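Local coordinates for uncharacterized protein Atu2452 (Agrobacterium tumefaciens, PDB 2R8B) that is of unknown function but belongs to the dienelactone hydrolase family and is probably a hydrolase of the alpha/beta-hydrolase fold, at residues L171-I176 with S234-A239; N153-V158 with E164-A169; C202-T207 with T223-G228. All coordinates share one frame; numbering follows the deposited sequence.

Contact 1: residues L171-I176 with S234-A239; sequences LMHPLI and SGEIDA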
ATOM      1  N   LEU A 171      -5.561  -1.238  -1.673  1.00 53.35           N
ATOM      2  CA  LEU A 171      -5.619  -0.736  -0.314  1.00 52.65           C
ATOM      3  C   LEU A 171      -6.555  -1.578   0.531  1.00 52.32           C
ATOM      4  O   LEU A 171      -7.758  -1.601   0.306  1.00 52.67           O
ATOM      5  CB  LEU A 171      -6.055   0.711  -0.327  1.00 52.68           C
ATOM      6  CG  LEU A 171      -5.232   1.612  -1.262  1.00 52.34           C
ATOM      7  CD1 LEU A 171      -5.837   2.991  -1.296  1.00 45.42           C
ATOM      8  CD2 LEU A 171      -3.766   1.700  -0.866  1.00 51.83           C
HETATM    9  N   MSE A 172      -6.014  -2.305   1.491  1.00 51.81           N
HETATM   10  CA  MSE A 172      -6.876  -3.139   2.303  1.00 51.57           C
HETATM   11  C   MSE A 172      -7.217  -2.460   3.613  1.00 51.00           C
HETATM   12  O   MSE A 172      -6.373  -2.299   4.481  1.00 51.06           O
HETATM   13  CB  MSE A 172      -6.228  -4.509   2.463  1.00 51.87           C
HETATM   14  CG  MSE A 172      -5.959  -5.079   1.097  1.00 51.22           C
HETATM   15 SE   MSE A 172      -5.383  -6.893   1.160  0.60 53.42          SE
HETATM   16  CE  MSE A 172      -7.102  -7.845   0.886  1.00 55.02           C
ATOM     17  N   HIS A 173      -8.464  -2.016   3.730  1.00 50.52           N
ATOM     18  CA  HIS A 173      -8.900  -1.361   4.916  1.00 49.81           C
ATOM     19  C   HIS A 173      -7.992  -0.161   5.181  1.00 50.33           C
ATOM     20  O   HIS A 173      -7.301  -0.141   6.177  1.00 51.05           O
ATOM     21  CB  HIS A 173      -8.885  -2.337   6.094  1.00 48.66           C
ATOM     22  CG  HIS A 173      -9.821  -3.494   5.921  1.00 50.43           C
ATOM     23  ND1 HIS A 173     -11.042  -3.577   6.558  1.00 51.79           N
ATOM     24  CD2 HIS A 173      -9.721  -4.615   5.171  1.00 52.55           C
ATOM     25  CE1 HIS A 173     -11.655  -4.690   6.206  1.00 51.98           C
ATOM     26  NE2 HIS A 173     -10.873  -5.339   5.363  1.00 53.98           N
ATOM     27  N   PRO A 174      -7.976   0.831   4.273  1.00 50.37           N
ATOM     28  CA  PRO A 174      -7.305   2.092   4.554  1.00 51.35           C
ATOM     29  C   PRO A 174      -8.093   2.946   5.526  1.00 52.84           C
ATOM     30  O   PRO A 174      -9.300   2.708   5.734  1.00 55.08           O
ATOM     31  CB  PRO A 174      -7.339   2.797   3.206  1.00 50.86           C
ATOM     32  CG  PRO A 174      -8.606   2.304   2.610  1.00 49.66           C
ATOM     33  CD  PRO A 174      -8.579   0.849   2.931  1.00 49.90           C
ATOM     34  N   LEU A 175      -7.423   3.952   6.086  1.00 53.76           N
ATOM     35  CA  LEU A 175      -8.022   4.958   6.976  1.00 54.61           C
ATOM     36  C   LEU A 175      -7.278   6.228   6.616  1.00 54.87           C
ATOM     37  O   LEU A 175      -6.105   6.345   6.928  1.00 55.93           O
ATOM     38  CB  LEU A 175      -7.682   4.626   8.426  1.00 53.71           C
ATOM     39  CG  LEU A 175      -8.398   5.288   9.601  1.00 54.64           C
ATOM     40  CD1 LEU A 175      -7.428   5.491  10.783  1.00 54.99           C
ATOM     41  CD2 LEU A 175      -9.098   6.562   9.254  1.00 50.12           C
ATOM     42  N   ILE A 176      -7.903   7.156   5.911  1.00 54.62           N
ATOM     43  CA  ILE A 176      -7.246   8.454   5.698  1.00 54.15           C
ATOM     44  C   ILE A 176      -8.178   9.509   6.241  1.00 54.11           C
ATOM     45  O   ILE A 176      -9.304   9.621   5.758  1.00 53.98           O
ATOM     46  CB  ILE A 176      -6.937   8.704   4.210  1.00 54.03           C
ATOM     47  CG1 ILE A 176      -5.899   7.698   3.699  1.00 53.52           C
ATOM     48  CG2 ILE A 176      -6.435  10.074   3.989  1.00 53.04           C
ATOM     49  CD1 ILE A 176      -4.481   8.094   3.920  1.00 51.45           C
ATOM     50  N   SER A 234     -12.277 -13.733   2.795  1.00 50.25           N
ATOM     51  CA  SER A 234     -11.805 -14.486   1.666  1.00 51.06           C
ATOM     52  C   SER A 234     -12.277 -13.800   0.392  1.00 50.77           C
ATOM     53  O   SER A 234     -11.552 -13.799  -0.613  1.00 51.05           O
ATOM     54  CB  SER A 234     -12.260 -15.942   1.730  1.00 51.29           C
ATOM     55  OG  SER A 234     -13.489 -16.110   1.063  1.00 54.70           O
ATOM     56  N   GLY A 235     -13.457 -13.181   0.456  1.00 50.00           N
ATOM     57  CA  GLY A 235     -13.961 -12.363  -0.641  1.00 49.87           C
ATOM     58  C   GLY A 235     -13.038 -11.233  -1.082  1.00 50.12           C
ATOM     59  O   GLY A 235     -12.959 -10.931  -2.279  1.00 49.28           O
ATOM     60  N   GLU A 236     -12.366 -10.583  -0.122  1.00 51.04           N
ATOM     61  CA  GLU A 236     -11.329  -9.546  -0.445  1.00 52.56           C
ATOM     62  C   GLU A 236     -10.165 -10.166  -1.223  1.00 52.49           C
ATOM     63  O   GLU A 236      -9.631  -9.569  -2.155  1.00 53.02           O
ATOM     64  CB  GLU A 236     -10.707  -8.873   0.795  1.00 51.71           C
ATOM     65  CG  GLU A 236     -11.641  -8.500   1.926  1.00 53.59           C
ATOM     66  CD  GLU A 236     -11.078  -7.442   2.893  1.00 54.51           C
ATOM     67  OE1 GLU A 236     -11.522  -7.418   4.071  1.00 57.94           O
ATOM     68  OE2 GLU A 236     -10.217  -6.625   2.495  1.00 56.75           O
ATOM     69  N   ILE A 237      -9.760 -11.364  -0.821  1.00 52.51           N
ATOM     70  CA  ILE A 237      -8.614 -11.962  -1.442  1.00 52.34           C
ATOM     71  C   ILE A 237      -8.982 -12.294  -2.867  1.00 52.79           C
ATOM     72  O   ILE A 237      -8.155 -12.127  -3.753  1.00 53.62           O
ATOM     73  CB  ILE A 237      -8.073 -13.173  -0.666  1.00 52.38           C
ATOM     74  CG1 ILE A 237      -7.540 -12.705   0.691  1.00 50.30           C
ATOM     75  CG2 ILE A 237      -6.945 -13.896  -1.474  1.00 50.63           C
ATOM     76  CD1 ILE A 237      -7.313 -13.844   1.699  1.00 49.26           C
ATOM     77  N   ASP A 238     -10.230 -12.691  -3.092  1.00 52.31           N
ATOM     78  CA  ASP A 238     -10.702 -12.946  -4.445  1.00 52.64           C
ATOM     79  C   ASP A 238     -10.559 -11.747  -5.330  1.00 52.20           C
ATOM     80  O   ASP A 238      -9.908 -11.793  -6.366  1.00 52.74           O
ATOM     81  CB  ASP A 238     -12.147 -13.392  -4.420  1.00 52.47           C
ATOM     82  CG  ASP A 238     -12.281 -14.772  -3.859  1.00 55.06           C
ATOM     83  OD1 ASP A 238     -11.244 -15.471  -3.686  1.00 58.40           O
ATOM     84  OD2 ASP A 238     -13.418 -15.174  -3.587  1.00 59.23           O
ATOM     85  N   ALA A 239     -11.144 -10.656  -4.891  1.00 52.12           N
ATOM     86  CA  ALA A 239     -11.088  -9.417  -5.634  1.00 52.17           C
ATOM     87  C   ALA A 239      -9.624  -9.012  -5.890  1.00 51.79           C
ATOM     88  O   ALA A 239      -9.318  -8.458  -6.949  1.00 51.36           O
ATOM     89  CB  ALA A 239     -11.877  -8.321  -4.893  1.00 50.68           C
TER
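His-173 and Glu-236 form a histidine-carboxylate hydrogen bond just past the C-terminal end of strand 168-172, an inner strand of the sheet, next to what looks like the active site of an alpha/beta-hydrolase. His-173 NE2 donates to Glu-236 OE1 at 2.5 Å and 170°. The acceptor lies in the imidazole plane, so the bond runs off the ring edge and enters the syn lone pair of OE1. Ring and carboxylate planes are turned 34° apart, and the side chains cross at about a right angle. Glu-236 spans the gap because its chain is extended beyond CG (chi2 -161°), carrying the carboxylate from the helix to the histidine. The selenomethionine Met-172 bends at its third torsion and brings CE to 3.7 Å from both Glu-236 CB and Glu-236 OE2, so that one methyl packs against the start of the acid's chain and one of its oxygens. OE2 is hydrogen-bonded to Thr-194 OG1, and OE1 also accepts a hydrogen bond from the backbone N-H of Arg-233. The second ring nitrogen, ND1, is hydrogen-bonded to Asp-199 OD2, and the ring meets that of His-230; both belong to a probable Ser-His-Asp triad with Ser-149. Thr-194 of strand 190-196 touches Met-172 and His-173, helix 234-244 brings Glu-236 up to one face of the sheet, and Leu-171 points to helices 150-161 and 204-217 on the opposite face.

Contact 2: residues N153-V158 with E164-A169; sequences NILANV and ELFDAA. With SO4 (sulfate ion), chain C.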
ATOM      1  N   ASN A 153      -2.176   2.646   4.412  1.00 50.78           N
ATOM      2  CA  ASN A 153      -2.211   4.066   4.748  1.00 51.10           C
ATOM      3  C   ASN A 153      -0.975   4.792   4.261  1.00 51.61           C
ATOM      4  O   ASN A 153      -1.086   5.895   3.703  1.00 51.56           O
ATOM      5  CB  ASN A 153      -2.472   4.264   6.245  1.00 50.88           C
ATOM      6  CG  ASN A 153      -3.839   3.713   6.659  1.00 51.44           C
ATOM      7  OD1 ASN A 153      -4.727   3.544   5.822  1.00 54.88           O
ATOM      8  ND2 ASN A 153      -3.999   3.397   7.917  1.00 51.29           N
ATOM      9  N   ILE A 154       0.194   4.164   4.415  1.00 51.36           N
ATOM     10  CA  ILE A 154       1.439   4.758   3.914  1.00 51.24           C
ATOM     11  C   ILE A 154       1.407   4.695   2.375  1.00 51.23           C
ATOM     12  O   ILE A 154       1.878   5.595   1.648  1.00 50.84           O
ATOM     13  CB  ILE A 154       2.695   4.123   4.630  1.00 51.16           C
ATOM     14  CG1 ILE A 154       3.949   5.014   4.607  1.00 52.12           C
ATOM     15  CG2 ILE A 154       2.973   2.699   4.247  1.00 50.63           C
ATOM     16  CD1 ILE A 154       4.548   5.287   3.324  1.00 48.23           C
ATOM     17  N   LEU A 155       0.747   3.667   1.873  1.00 50.95           N
ATOM     18  CA  LEU A 155       0.706   3.475   0.442  1.00 51.30           C
ATOM     19  C   LEU A 155      -0.257   4.489  -0.160  1.00 51.54           C
ATOM     20  O   LEU A 155       0.048   5.122  -1.175  1.00 52.28           O
ATOM     21  CB  LEU A 155       0.331   2.029   0.127  1.00 50.74           C
ATOM     22  CG  LEU A 155       0.095   1.612  -1.315  1.00 52.08           C
ATOM     23  CD1 LEU A 155       1.314   1.934  -2.226  1.00 51.08           C
ATOM     24  CD2 LEU A 155      -0.324   0.112  -1.397  1.00 51.77           C
ATOM     25  N   ALA A 156      -1.418   4.668   0.474  1.00 51.54           N
ATOM     26  CA  ALA A 156      -2.337   5.687   0.043  1.00 50.32           C
ATOM     27  C   ALA A 156      -1.651   7.049  -0.001  1.00 50.83           C
ATOM     28  O   ALA A 156      -1.739   7.735  -1.019  1.00 52.69           O
ATOM     29  CB  ALA A 156      -3.462   5.716   0.896  1.00 49.38           C
ATOM     30  N   ASN A 157      -0.926   7.453   1.044  1.00 50.55           N
ATOM     31  CA  ASN A 157      -0.254   8.784   1.030  1.00 49.50           C
ATOM     32  C   ASN A 157       0.783   8.886  -0.125  1.00 49.77           C
ATOM     33  O   ASN A 157       0.945   9.971  -0.751  1.00 50.80           O
ATOM     34  CB  ASN A 157       0.369   9.128   2.385  1.00 48.93           C
ATOM     35  CG  ASN A 157       0.644  10.645   2.553  1.00 50.89           C
ATOM     36  OD1 ASN A 157      -0.266  11.474   2.452  1.00 55.67           O
ATOM     37  ND2 ASN A 157       1.892  11.004   2.841  1.00 49.42           N
ATOM     38  N   VAL A 158       1.457   7.780  -0.455  1.00 48.69           N
ATOM     39  CA  VAL A 158       2.334   7.820  -1.622  1.00 47.97           C
ATOM     40  C   VAL A 158       1.543   8.098  -2.901  1.00 48.34           C
ATOM     41  O   VAL A 158       1.910   8.982  -3.671  1.00 48.25           O
ATOM     42  CB  VAL A 158       3.153   6.570  -1.823  1.00 47.69           C
ATOM     43  CG1 VAL A 158       4.002   6.785  -3.055  1.00 49.07           C
ATOM     44  CG2 VAL A 158       4.062   6.259  -0.606  1.00 46.90           C
ATOM     45  N   GLU A 164       2.341   9.946  -9.603  1.00 56.82           N
ATOM     46  CA  GLU A 164       2.760   9.331 -10.839  1.00 57.41           C
ATOM     47  C   GLU A 164       3.691   8.136 -10.674  1.00 57.44           C
ATOM     48  O   GLU A 164       4.171   7.554 -11.666  1.00 58.58           O
ATOM     49  CB  GLU A 164       3.301  10.389 -11.810  1.00 56.71           C
ATOM     50  CG  GLU A 164       2.153  11.001 -12.609  1.00 57.74           C
ATOM     51  CD  GLU A 164       2.568  11.892 -13.812  1.00 59.19           C
ATOM     52  OE1 GLU A 164       3.704  11.730 -14.329  1.00 63.00           O
ATOM     53  OE2 GLU A 164       1.732  12.733 -14.266  1.00 58.38           O
ATOM     54  N   LEU A 165       3.941   7.737  -9.438  1.00 56.86           N
ATOM     55  CA  LEU A 165       4.781   6.555  -9.203  1.00 56.15           C
ATOM     56  C   LEU A 165       4.088   5.196  -9.466  1.00 56.14           C
ATOM     57  O   LEU A 165       4.581   4.407 -10.221  1.00 57.25           O
ATOM     58  CB  LEU A 165       5.447   6.619  -7.832  1.00 55.07           C
ATOM     59  CG  LEU A 165       6.302   5.413  -7.484  1.00 55.32           C
ATOM     60  CD1 LEU A 165       7.495   5.299  -8.425  1.00 53.08           C
ATOM     61  CD2 LEU A 165       6.764   5.517  -6.037  1.00 53.18           C
ATOM     62  N   PHE A 166       2.932   4.947  -8.882  1.00 57.01           N
ATOM     63  CA  PHE A 166       2.253   3.664  -8.991  1.00 57.07           C
ATOM     64  C   PHE A 166       1.361   3.458 -10.187  1.00 57.41           C
ATOM     65  O   PHE A 166       0.615   4.355 -10.586  1.00 57.99           O
ATOM     66  CB  PHE A 166       1.424   3.406  -7.741  1.00 57.29           C
ATOM     67  CG  PHE A 166       2.223   2.839  -6.613  1.00 58.21           C
ATOM     68  CD1 PHE A 166       2.982   3.682  -5.783  1.00 58.26           C
ATOM     69  CD2 PHE A 166       2.251   1.458  -6.384  1.00 58.03           C
ATOM     70  CE1 PHE A 166       3.755   3.152  -4.723  1.00 59.38           C
ATOM     71  CE2 PHE A 166       3.032   0.931  -5.353  1.00 57.82           C
ATOM     72  CZ  PHE A 166       3.786   1.779  -4.521  1.00 58.06           C
ATOM     73  N   ASP A 167       1.390   2.227 -10.684  1.00 56.84           N
ATOM     74  CA  ASP A 167       0.513   1.796 -11.727  1.00 56.87           C
ATOM     75  C   ASP A 167      -0.704   1.133 -11.168  1.00 55.82           C
ATOM     76  O   ASP A 167      -1.792   1.313 -11.690  1.00 55.55           O
ATOM     77  CB  ASP A 167       1.236   0.795 -12.629  1.00 58.00           C
ATOM     78  CG  ASP A 167       2.195   1.475 -13.568  1.00 60.58           C
ATOM     79  OD1 ASP A 167       1.770   1.673 -14.745  1.00 62.87           O
ATOM     80  OD2 ASP A 167       3.327   1.850 -13.115  1.00 62.09           O
ATOM     81  N   ALA A 168      -0.509   0.315 -10.145  1.00 55.04           N
ATOM     82  CA  ALA A 168      -1.638  -0.333  -9.491  1.00 54.87           C
ATOM     83  C   ALA A 168      -1.462  -0.349  -7.991  1.00 54.64           C
ATOM     84  O   ALA A 168      -0.342  -0.451  -7.493  1.00 55.11           O
ATOM     85  CB  ALA A 168      -1.785  -1.715  -9.976  1.00 54.61           C
ATOM     86  N   ALA A 169      -2.556  -0.254  -7.255  1.00 54.07           N
ATOM     87  CA  ALA A 169      -2.422  -0.332  -5.814  1.00 54.23           C
ATOM     88  C   ALA A 169      -3.606  -1.033  -5.191  1.00 54.09           C
ATOM     89  O   ALA A 169      -4.752  -0.800  -5.596  1.00 54.53           O
ATOM     90  CB  ALA A 169      -2.251   1.058  -5.226  1.00 54.34           C
TER
HETATM   91  S   SO4 C 250      -2.760   3.516  11.086  0.70 93.00           S
HETATM   92  O1  SO4 C 250      -2.270   3.803   9.743  0.70 92.80           O
HETATM   93  O2  SO4 C 250      -2.064   2.334  11.580  0.70 94.93           O
HETATM   94  O3  SO4 C 250      -2.388   4.634  11.949  0.70 93.85           O
HETATM   95  O4  SO4 C 250      -4.215   3.252  11.124  0.70 92.31           O
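Leu-155 presses its CD1 methyl onto one face of the Phe-166 ring, and this is the tight part of the contact. CD1 lies 3.8 Å from the ring centroid, 27° off the normal, a CH-pi contact in which the methyl is displaced toward CZ. In Leu-155 the first torsion is fully extended (chi1 174°), which swings the branch away from the backbone nitrogen and toward the aromatic. Val-158, one turn on, meets the same ring differently: its CG1 lies near the ring plane at the edge, 4.0 Å from Phe-166 CE1. Away from the ring the fit is looser. Leu-155 CD2 lies 4.4 Å from Ala-169 CB, and Val-158 CG1 stands 4.3 Å from Leu-165 CD2. No hydrogen bond joins the segments; all five touching residues are buried, and the phenylalanine is packed further by Val-66, Ile-131 and Val-143. At the solvent side Glu-164 points away from the helix and is exposed. At the other end of the helical segment Asn-153 ND2 donates to sulfate O1 at 2.5 Å; the ion, probably taken from the crystallisation liquor, is also hydrogen-bonded to Arg-105 and Asn-150. The arrangement is that of a beta-alpha-beta unit, strand 143-148, helix 150-161 and strand 168-172, with a probable nucleophile elbow at the turn between strand 143-148 and helix 150-161, as in other alpha/beta-hydrolases.

Contact 3: residues C202-T207 with T223-G228; sequences CPVQLT and TVWHPG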
ATOM      1  N   CYS A 202     -12.157   1.818  10.544  1.00 52.02           N
ATOM      2  CA  CYS A 202     -12.254   2.507   9.264  1.00 51.18           C
ATOM      3  C   CYS A 202     -13.659   2.903   9.007  1.00 49.79           C
ATOM      4  O   CYS A 202     -14.455   2.085   8.521  1.00 51.17           O
ATOM      5  CB  CYS A 202     -11.765   1.613   8.159  1.00 51.19           C
ATOM      6  SG  CYS A 202     -10.204   0.939   8.570  1.00 54.39           S
ATOM      7  N   PRO A 203     -14.001   4.121   9.417  1.00 47.47           N
ATOM      8  CA  PRO A 203     -15.300   4.697   9.174  1.00 46.14           C
ATOM      9  C   PRO A 203     -15.617   4.633   7.704  1.00 45.01           C
ATOM     10  O   PRO A 203     -14.774   4.926   6.881  1.00 45.40           O
ATOM     11  CB  PRO A 203     -15.147   6.161   9.629  1.00 45.64           C
ATOM     12  CG  PRO A 203     -14.021   6.175  10.576  1.00 45.67           C
ATOM     13  CD  PRO A 203     -13.126   5.005  10.210  1.00 47.69           C
ATOM     14  N   VAL A 204     -16.832   4.215   7.394  1.00 44.72           N
ATOM     15  CA  VAL A 204     -17.343   4.069   6.045  1.00 45.16           C
ATOM     16  C   VAL A 204     -17.147   5.334   5.241  1.00 45.96           C
ATOM     17  O   VAL A 204     -16.602   5.320   4.109  1.00 46.83           O
ATOM     18  CB  VAL A 204     -18.852   3.717   6.102  1.00 45.67           C
ATOM     19  CG1 VAL A 204     -19.547   3.922   4.768  1.00 43.98           C
ATOM     20  CG2 VAL A 204     -19.019   2.273   6.576  1.00 46.27           C
ATOM     21  N   GLN A 205     -17.552   6.435   5.829  1.00 45.76           N
ATOM     22  CA  GLN A 205     -17.491   7.698   5.139  1.00 46.13           C
ATOM     23  C   GLN A 205     -16.082   8.069   4.805  1.00 45.98           C
ATOM     24  O   GLN A 205     -15.862   8.727   3.805  1.00 46.71           O
ATOM     25  CB  GLN A 205     -18.169   8.770   5.981  1.00 46.76           C
ATOM     26  CG  GLN A 205     -19.675   8.627   5.963  1.00 50.02           C
ATOM     27  CD  GLN A 205     -20.225   8.673   4.500  1.00 58.55           C
ATOM     28  OE1 GLN A 205     -21.188   7.954   4.178  1.00 62.33           O
ATOM     29  NE2 GLN A 205     -19.575   9.476   3.603  1.00 56.52           N
ATOM     30  N   LEU A 206     -15.100   7.632   5.594  1.00 46.02           N
ATOM     31  CA  LEU A 206     -13.736   8.044   5.255  1.00 46.72           C
ATOM     32  C   LEU A 206     -13.208   7.211   4.127  1.00 47.63           C
ATOM     33  O   LEU A 206     -12.469   7.737   3.302  1.00 47.85           O
ATOM     34  CB  LEU A 206     -12.781   8.042   6.442  1.00 46.00           C
ATOM     35  CG  LEU A 206     -12.954   9.212   7.430  1.00 48.13           C
ATOM     36  CD1 LEU A 206     -11.991   8.984   8.607  1.00 49.11           C
ATOM     37  CD2 LEU A 206     -12.772  10.611   6.816  1.00 42.39           C
ATOM     38  N   THR A 207     -13.572   5.919   4.087  1.00 48.56           N
ATOM     39  CA  THR A 207     -13.245   5.070   2.933  1.00 49.65           C
ATOM     40  C   THR A 207     -13.903   5.611   1.666  1.00 50.07           C
ATOM     41  O   THR A 207     -13.271   5.699   0.625  1.00 50.23           O
ATOM     42  CB  THR A 207     -13.801   3.683   3.100  1.00 49.81           C
ATOM     43  OG1 THR A 207     -13.269   3.067   4.277  1.00 52.81           O
ATOM     44  CG2 THR A 207     -13.475   2.849   1.915  1.00 47.69           C
ATOM     45  N   THR A 223     -14.057  -0.083  -5.254  1.00 54.04           N
ATOM     46  CA  THR A 223     -14.103  -0.475  -3.855  1.00 53.69           C
ATOM     47  C   THR A 223     -14.945  -1.718  -3.721  1.00 53.37           C
ATOM     48  O   THR A 223     -16.013  -1.791  -4.300  1.00 54.20           O
ATOM     49  CB  THR A 223     -14.698   0.595  -2.983  1.00 53.70           C
ATOM     50  OG1 THR A 223     -14.093   1.841  -3.321  1.00 55.62           O
ATOM     51  CG2 THR A 223     -14.397   0.307  -1.511  1.00 52.87           C
ATOM     52  N   VAL A 224     -14.441  -2.713  -3.002  1.00 52.05           N
ATOM     53  CA  VAL A 224     -15.190  -3.922  -2.742  1.00 51.07           C
ATOM     54  C   VAL A 224     -15.474  -3.905  -1.248  1.00 50.71           C
ATOM     55  O   VAL A 224     -14.559  -3.788  -0.457  1.00 52.01           O
ATOM     56  CB  VAL A 224     -14.379  -5.171  -3.217  1.00 51.57           C
ATOM     57  CG1 VAL A 224     -14.991  -6.471  -2.701  1.00 52.12           C
ATOM     58  CG2 VAL A 224     -14.263  -5.193  -4.782  1.00 49.47           C
ATOM     59  N   TRP A 225     -16.740  -3.930  -0.859  1.00 49.97           N
ATOM     60  CA  TRP A 225     -17.121  -3.885   0.548  1.00 48.93           C
ATOM     61  C   TRP A 225     -17.444  -5.264   1.080  1.00 49.10           C
ATOM     62  O   TRP A 225     -17.676  -6.172   0.330  1.00 49.48           O
ATOM     63  CB  TRP A 225     -18.361  -3.030   0.714  1.00 48.36           C
ATOM     64  CG  TRP A 225     -18.159  -1.579   0.383  1.00 47.74           C
ATOM     65  CD1 TRP A 225     -18.401  -0.952  -0.829  1.00 47.07           C
ATOM     66  CD2 TRP A 225     -17.699  -0.561   1.275  1.00 45.86           C
ATOM     67  NE1 TRP A 225     -18.118   0.408  -0.731  1.00 47.66           N
ATOM     68  CE2 TRP A 225     -17.664   0.667   0.541  1.00 48.54           C
ATOM     69  CE3 TRP A 225     -17.304  -0.561   2.612  1.00 44.17           C
ATOM     70  CZ2 TRP A 225     -17.241   1.885   1.119  1.00 47.83           C
ATOM     71  CZ3 TRP A 225     -16.861   0.624   3.176  1.00 47.97           C
ATOM     72  CH2 TRP A 225     -16.851   1.854   2.426  1.00 47.43           C
ATOM     73  N   HIS A 226     -17.445  -5.435   2.385  1.00 49.46           N
ATOM     74  CA  HIS A 226     -18.127  -6.574   2.968  1.00 50.01           C
ATOM     75  C   HIS A 226     -18.802  -6.041   4.203  1.00 50.24           C
ATOM     76  O   HIS A 226     -18.353  -5.001   4.720  1.00 50.71           O
ATOM     77  CB  HIS A 226     -17.186  -7.768   3.249  1.00 50.08           C
ATOM     78  CG  HIS A 226     -16.063  -7.490   4.210  1.00 51.60           C
ATOM     79  ND1 HIS A 226     -16.227  -7.500   5.579  1.00 52.11           N
ATOM     80  CD2 HIS A 226     -14.743  -7.254   3.994  1.00 52.68           C
ATOM     81  CE1 HIS A 226     -15.063  -7.277   6.165  1.00 54.14           C
ATOM     82  NE2 HIS A 226     -14.146  -7.122   5.226  1.00 53.43           N
ATOM     83  N   PRO A 227     -19.851  -6.737   4.708  1.00 50.23           N
ATOM     84  CA  PRO A 227     -20.372  -6.299   6.025  1.00 50.02           C
ATOM     85  C   PRO A 227     -19.208  -6.651   6.945  1.00 50.89           C
ATOM     86  O   PRO A 227     -18.170  -7.158   6.456  1.00 52.34           O
ATOM     87  CB  PRO A 227     -21.557  -7.220   6.272  1.00 49.94           C
ATOM     88  CG  PRO A 227     -21.355  -8.409   5.333  1.00 49.40           C
ATOM     89  CD  PRO A 227     -20.469  -7.986   4.213  1.00 49.55           C
ATOM     90  N   GLY A 228     -19.268  -6.450   8.243  1.00 50.55           N
ATOM     91  CA  GLY A 228     -18.046  -6.963   8.954  1.00 49.24           C
ATOM     92  C   GLY A 228     -16.945  -5.938   9.176  1.00 47.97           C
ATOM     93  O   GLY A 228     -17.088  -4.786   8.768  1.00 47.84           O
TER
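With chi1 near -60° in Thr-207, its CG2 methyl stands anti to the backbone N and faces the strand, while OG1 takes the place beside that nitrogen; Trp-225, with chi1 -65° and chi2 94°, sends its indole across to the helix to meet the methyl. The two side chains approach from opposite directions. Thr-207 CG2 reaches 3.6 Å from Trp-225 CH2 and 4.0 Å from Trp-225 CZ2, so the outer corner of the six-membered ring does the touching. The approach is oblique, and Thr-207 CB comes just as near to CH2. Val-204, one turn earlier, adds a lighter touch: its CG1 is 4.1 Å from Trp-225 CH2, and its carbonyl O lies at the edge of the indole, near the ring plane, at 3.9 Å from the same carbon. The contact belongs to the last beta-alpha-beta unit of the sheet, in which helix 204-217 connects strand 190-196 to strand 220-226, the outermost strand at this side; Pro-203 holds the N-cap position of that helix. On the strand itself Thr-223, two residues before the tryptophan, lays its CG2 over one face of the indole, 3.7 Å above the plane and offset toward the rim. The same methyl is 4.4 Å from Thr-207 CG2, a loose fit. No hydrogen bond crosses between the segments. Ala-195 of the neighbouring strand touches both Thr-207 and Trp-225, and Lys-208 lies against the indole from the helix.

How the contacts relate
Contact 2 closes first along the chain; contact 1 opens at the far end of strand 168-172, which they share, and contact 3 begins and ends before helix 234-244 completes contact 1. All reach the same mixed sheet. The centres of contacts 1 and 3 are about 9 Å apart, of 1 and 2 about 15 Å, of 2 and 3 about 19 Å. Contact 1 touches both of the others: Leu-175 N probably bonds to Asn-153 OD1 of contact 2, while His-173 packs near His-226 of contact 3. Contact 1 lies at the probable active-site end of the sheet, with contact 3 beside it, whereas the apolar part of contact 2 lies toward the start of strand 168-172.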